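Local coordinates for disulfide isomerase DsbG N-terminal domain-containing protein (Helicobacter pylori, PDB 3TDG) that probably acts as a dimeric thiol-disulfide oxidoreductase of the DsbG type, with a thioredoxin-fold domain and a separate N-terminal domain that takes part in dimerisation, at residues V36-K41 and N84-L89; V64-P69 and I75-S80. One frame throughout, in Å; residues are numbered along the deposited sequence.

Both contacts belong to the N-terminal domain, and their centres lie about 8 Å apart. The chain first forms helix 33-43, which supplies 36-41, then winds strands 48-54, 62-67, 74-79 and 85-88 into an antiparallel sheet whose order across it is that of the sequence. Contact 2 pairs the two middle strands; contact 1 sets the last strand, 85-88, outermost within its own chain, against the opening helix, so its two segments enclose contact 2 in sequence. Strands 74-79 and 85-88 are neighbours in this sheet, with Ile87 O 2.7 Å from Val78 N, a probable hydrogen bond. Both contacts also touch the second subunit, and the sheet runs on into it through strand 85-88.

Contact 1 (V36-K41 and N84-L89); sequences VSVIEK and NLIIGL
Ile86 reaches from strand 85-88 to the helix, and its outermost carbon makes the apolar contact. Its CB sets out toward 36-41, and CG1 leaves beside the backbone N, opposite the carbonyl carbon (chi1 -69°), carrying the chain toward the helix. At the end of that branch CD1 rests against two consecutive helix residues, 4.0 Å from CG1 of Ile39 and 4.1 Å from CG1 of Val38. Val38 and Ile86 run past each other in opposite directions, the end methyl of Ile86 beside CB and CG1 of Val38, whereas Ile39 comes in at a slant and meets the methyl with CG1 and CD1. Elsewhere Ile86 lies on Leu77 and Val79 of strand 74-79, so its side chain bridges helix and sheet.

The other branch of Val38 meets the residue just before the strand. Its CG2, opposite the carbonyl carbon, lies 3.9 Å from OD1 of Asn84, the two side chains crossing at about a right angle. This is plain packing, for the amide has its polar partners elsewhere: OD1 bonds to ND2 of Asn34 in the helix's first turn, and ND2 to OD1 of Asp82. Ile86 and Ile87 pair antiparallel with a strand of the second subunit, and Phe94 of that subunit packs on Ile39. The result is an N-terminal helix packed through aliphatic side chains on an antiparallel sheet that continues across a dimer interface.

Contact 2 (V64-P69 and I75-S80); sequences VVIEDP and IPLVVS
Four backbone hydrogen bonds join Val64 and Ile66 to Leu77 and Ile75. Ile66 and Ile75 exchange one in each direction, from Ile66 N to Ile75 O at 2.9 Å and from Ile75 N to Ile66 O at 2.8 Å. Val64 and Leu77 make the second such pair: the bond from Val64 N to Leu77 O is nearly straight (171° at the hydrogen), while the return bond from Leu77 N to Val64 O is short, 2.6 Å, and bent (141°). Val65 and Pro76 form the non-hydrogen-bonded pair between them. There the alpha carbons approach carbonyls instead, Val65 CA lying 3.3 Å from Ile75 O.

On the face bearing Ile66, chi1 of 63° turns its CG1 toward the partner strand, and the end carbon CD1 lies 3.7 Å from Ile75 CB. CG2 meets Leu77 CD1, the two side chains crossing at about a right angle. Val64 CG2 continues the row, 3.8 Å from Val79 CG2. On the opposite face, Val65 and Pro76 touch more lightly and share Thr107 of the long helix 98-129 as a neighbour. Strands 62-67 and 74-79 are thus the two arms of an antiparallel beta hairpin, the middle two of the four strands this chain gives to the sheet.

Contact 1 (V36-K41 and N84-L89)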
# COMPACT_ATOMS: atom_id res chain seq x y z
N VAL A 36 18.34 24.81 -7.40
CA VAL A 36 18.69 24.40 -6.06
C VAL A 36 18.10 25.37 -5.06
O VAL A 36 17.61 24.99 -4.05
CB VAL A 36 20.20 24.33 -5.86
CG1 VAL A 36 20.52 24.08 -4.45
CG2 VAL A 36 20.78 23.25 -6.67
N SER A 37 18.16 26.63 -5.37
CA SER A 37 17.71 27.62 -4.45
C SER A 37 16.20 27.71 -4.41
O SER A 37 15.62 27.91 -3.38
CB SER A 37 18.38 28.95 -4.78
OG SER A 37 17.47 29.99 -4.75
N VAL A 38 15.56 27.50 -5.54
CA VAL A 38 14.13 27.49 -5.57
C VAL A 38 13.60 26.34 -4.72
O VAL A 38 12.66 26.49 -4.00
CB VAL A 38 13.60 27.42 -6.98
CG1 VAL A 38 12.15 27.28 -6.96
CG2 VAL A 38 13.98 28.63 -7.73
N ILE A 39 14.23 25.19 -4.81
CA ILE A 39 13.79 24.07 -4.03
C ILE A 39 14.08 24.28 -2.57
O ILE A 39 13.25 24.02 -1.75
CB ILE A 39 14.41 22.77 -4.52
CG1 ILE A 39 13.74 22.33 -5.80
CG2 ILE A 39 14.20 21.69 -3.52
CD1 ILE A 39 14.54 21.38 -6.58
N GLU A 40 15.27 24.76 -2.25
CA GLU A 40 15.62 24.98 -0.88
C GLU A 40 14.63 25.86 -0.12
O GLU A 40 14.26 25.54 0.95
CB GLU A 40 17.01 25.53 -0.75
CG GLU A 40 17.56 25.25 0.59
CD GLU A 40 18.95 25.75 0.78
OE1 GLU A 40 19.40 26.62 0.05
OE2 GLU A 40 19.58 25.25 1.69
N LYS A 41 14.22 26.97 -0.71
CA LYS A 41 13.33 27.92 -0.03
C LYS A 41 11.99 27.31 0.37
O LYS A 41 11.45 27.65 1.42
CB LYS A 41 13.00 29.13 -0.91
CG LYS A 41 14.17 29.85 -1.49
CD LYS A 41 13.68 30.83 -2.59
CE LYS A 41 13.78 32.29 -2.13
NZ LYS A 41 15.21 32.62 -1.79
N ASN A 84 13.76 28.16 -12.80
CA ASN A 84 12.65 28.71 -12.03
C ASN A 84 11.37 27.89 -12.03
O ASN A 84 10.44 28.19 -11.28
CB ASN A 84 12.34 30.14 -12.48
CG ASN A 84 13.34 31.14 -11.93
OD1 ASN A 84 13.72 31.07 -10.76
ND2 ASN A 84 13.75 32.07 -12.77
N LEU A 85 11.30 26.88 -12.90
CA LEU A 85 10.15 25.97 -12.95
C LEU A 85 10.67 24.53 -12.91
O LEU A 85 11.58 24.16 -13.64
CB LEU A 85 9.30 26.23 -14.20
CG LEU A 85 8.15 25.26 -14.54
CD1 LEU A 85 7.04 25.30 -13.48
CD2 LEU A 85 7.60 25.57 -15.92
N ILE A 86 10.11 23.74 -12.00
CA ILE A 86 10.63 22.43 -11.70
C ILE A 86 9.42 21.51 -11.58
O ILE A 86 8.54 21.74 -10.75
CB ILE A 86 11.44 22.45 -10.38
CG1 ILE A 86 12.74 23.25 -10.56
CG2 ILE A 86 11.76 21.04 -9.89
CD1 ILE A 86 13.14 24.11 -9.38
N ILE A 87 9.39 20.47 -12.41
CA ILE A 87 8.29 19.52 -12.44
C ILE A 87 8.86 18.12 -12.27
O ILE A 87 9.79 17.74 -13.00
CB ILE A 87 7.50 19.62 -13.77
CG1 ILE A 87 6.97 21.04 -13.96
CG2 ILE A 87 6.32 18.62 -13.80
CD1 ILE A 87 6.68 21.42 -15.40
N GLY A 88 8.34 17.36 -11.31
CA GLY A 88 8.80 15.99 -11.11
C GLY A 88 8.39 15.10 -12.29
O GLY A 88 7.26 15.19 -12.77
N LEU A 89 9.31 14.26 -12.76
CA LEU A 89 9.02 13.28 -13.81
C LEU A 89 8.41 12.03 -13.22
O LEU A 89 8.68 11.68 -12.08
CB LEU A 89 10.27 12.90 -14.59
CG LEU A 89 10.69 13.72 -15.81
CD1 LEU A 89 12.00 13.22 -16.35
CD2 LEU A 89 9.60 13.67 -16.89

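Contact 2 (V64-P69 and I75-S80)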
# COMPACT_ATOMS: atom_id res chain seq x y z
N VAL A 64 16.60 16.86 -15.53
CA VAL A 64 17.55 16.94 -14.41
C VAL A 64 17.23 15.86 -13.37
O VAL A 64 16.07 15.68 -12.97
CB VAL A 64 17.51 18.33 -13.73
CG1 VAL A 64 18.56 18.44 -12.63
CG2 VAL A 64 17.73 19.46 -14.76
N VAL A 65 18.26 15.13 -12.95
CA VAL A 65 18.15 14.23 -11.81
C VAL A 65 18.91 14.84 -10.63
O VAL A 65 20.03 15.35 -10.80
CB VAL A 65 18.66 12.80 -12.14
CG1 VAL A 65 18.53 11.86 -10.92
CG2 VAL A 65 17.86 12.25 -13.31
N ILE A 66 18.28 14.81 -9.46
CA ILE A 66 18.84 15.38 -8.24
C ILE A 66 18.87 14.31 -7.16
O ILE A 66 18.19 13.29 -7.28
CB ILE A 66 18.05 16.64 -7.74
CG1 ILE A 66 16.59 16.33 -7.37
CG2 ILE A 66 18.15 17.81 -8.74
CD1 ILE A 66 16.43 15.72 -5.93
N GLU A 67 19.69 14.53 -6.12
CA GLU A 67 19.72 13.66 -4.96
C GLU A 67 19.09 14.39 -3.78
O GLU A 67 19.49 15.50 -3.47
CB GLU A 67 21.16 13.32 -4.60
CG GLU A 67 21.28 12.35 -3.43
CD GLU A 67 22.69 12.31 -2.88
OE1 GLU A 67 23.20 13.37 -2.45
OE2 GLU A 67 23.29 11.22 -2.89
N ASP A 68 18.10 13.78 -3.15
CA ASP A 68 17.49 14.33 -1.93
C ASP A 68 18.53 14.20 -0.79
O ASP A 68 19.04 13.11 -0.56
CB ASP A 68 16.20 13.55 -1.63
CG ASP A 68 15.50 14.00 -0.34
OD1 ASP A 68 16.17 14.20 0.69
OD2 ASP A 68 14.27 14.11 -0.37
N PRO A 69 18.88 15.30 -0.09
CA PRO A 69 19.97 15.16 0.89
C PRO A 69 19.58 14.35 2.14
O PRO A 69 20.46 13.95 2.89
CB PRO A 69 20.29 16.61 1.26
CG PRO A 69 18.91 17.28 1.19
CD PRO A 69 18.29 16.66 -0.06
N ILE A 75 15.92 11.74 -7.79
CA ILE A 75 14.62 12.23 -8.23
C ILE A 75 14.79 12.90 -9.58
O ILE A 75 15.58 13.84 -9.71
CB ILE A 75 14.04 13.27 -7.23
CG1 ILE A 75 14.08 12.74 -5.78
CG2 ILE A 75 12.62 13.73 -7.66
CD1 ILE A 75 13.15 11.53 -5.52
N PRO A 76 14.08 12.39 -10.61
CA PRO A 76 14.08 12.98 -11.95
C PRO A 76 13.07 14.12 -12.11
O PRO A 76 11.93 14.03 -11.65
CB PRO A 76 13.74 11.79 -12.85
CG PRO A 76 12.85 10.95 -12.00
CD PRO A 76 13.44 11.06 -10.60
N LEU A 77 13.52 15.17 -12.78
CA LEU A 77 12.78 16.42 -12.95
C LEU A 77 12.84 16.92 -14.39
O LEU A 77 13.81 16.65 -15.12
CB LEU A 77 13.41 17.51 -12.07
CG LEU A 77 13.77 17.19 -10.61
CD1 LEU A 77 14.64 18.31 -10.00
CD2 LEU A 77 12.51 16.96 -9.79
N VAL A 78 11.85 17.70 -14.77
CA VAL A 78 11.97 18.59 -15.93
C VAL A 78 12.09 20.01 -15.38
O VAL A 78 11.31 20.43 -14.52
CB VAL A 78 10.78 18.40 -16.94
CG1 VAL A 78 10.79 19.48 -18.00
CG2 VAL A 78 10.90 17.03 -17.61
N VAL A 79 13.11 20.73 -15.85
CA VAL A 79 13.46 22.05 -15.32
C VAL A 79 13.62 23.07 -16.46
O VAL A 79 14.23 22.76 -17.49
CB VAL A 79 14.75 21.97 -14.46
CG1 VAL A 79 15.18 23.34 -13.95
CG2 VAL A 79 14.58 21.00 -13.27
N SER A 80 13.07 24.27 -16.28
CA SER A 80 13.27 25.35 -17.26
C SER A 80 14.73 25.81 -17.31
O SER A 80 15.53 25.51 -16.40
CB SER A 80 12.33 26.53 -16.98
OG SER A 80 12.57 27.09 -15.71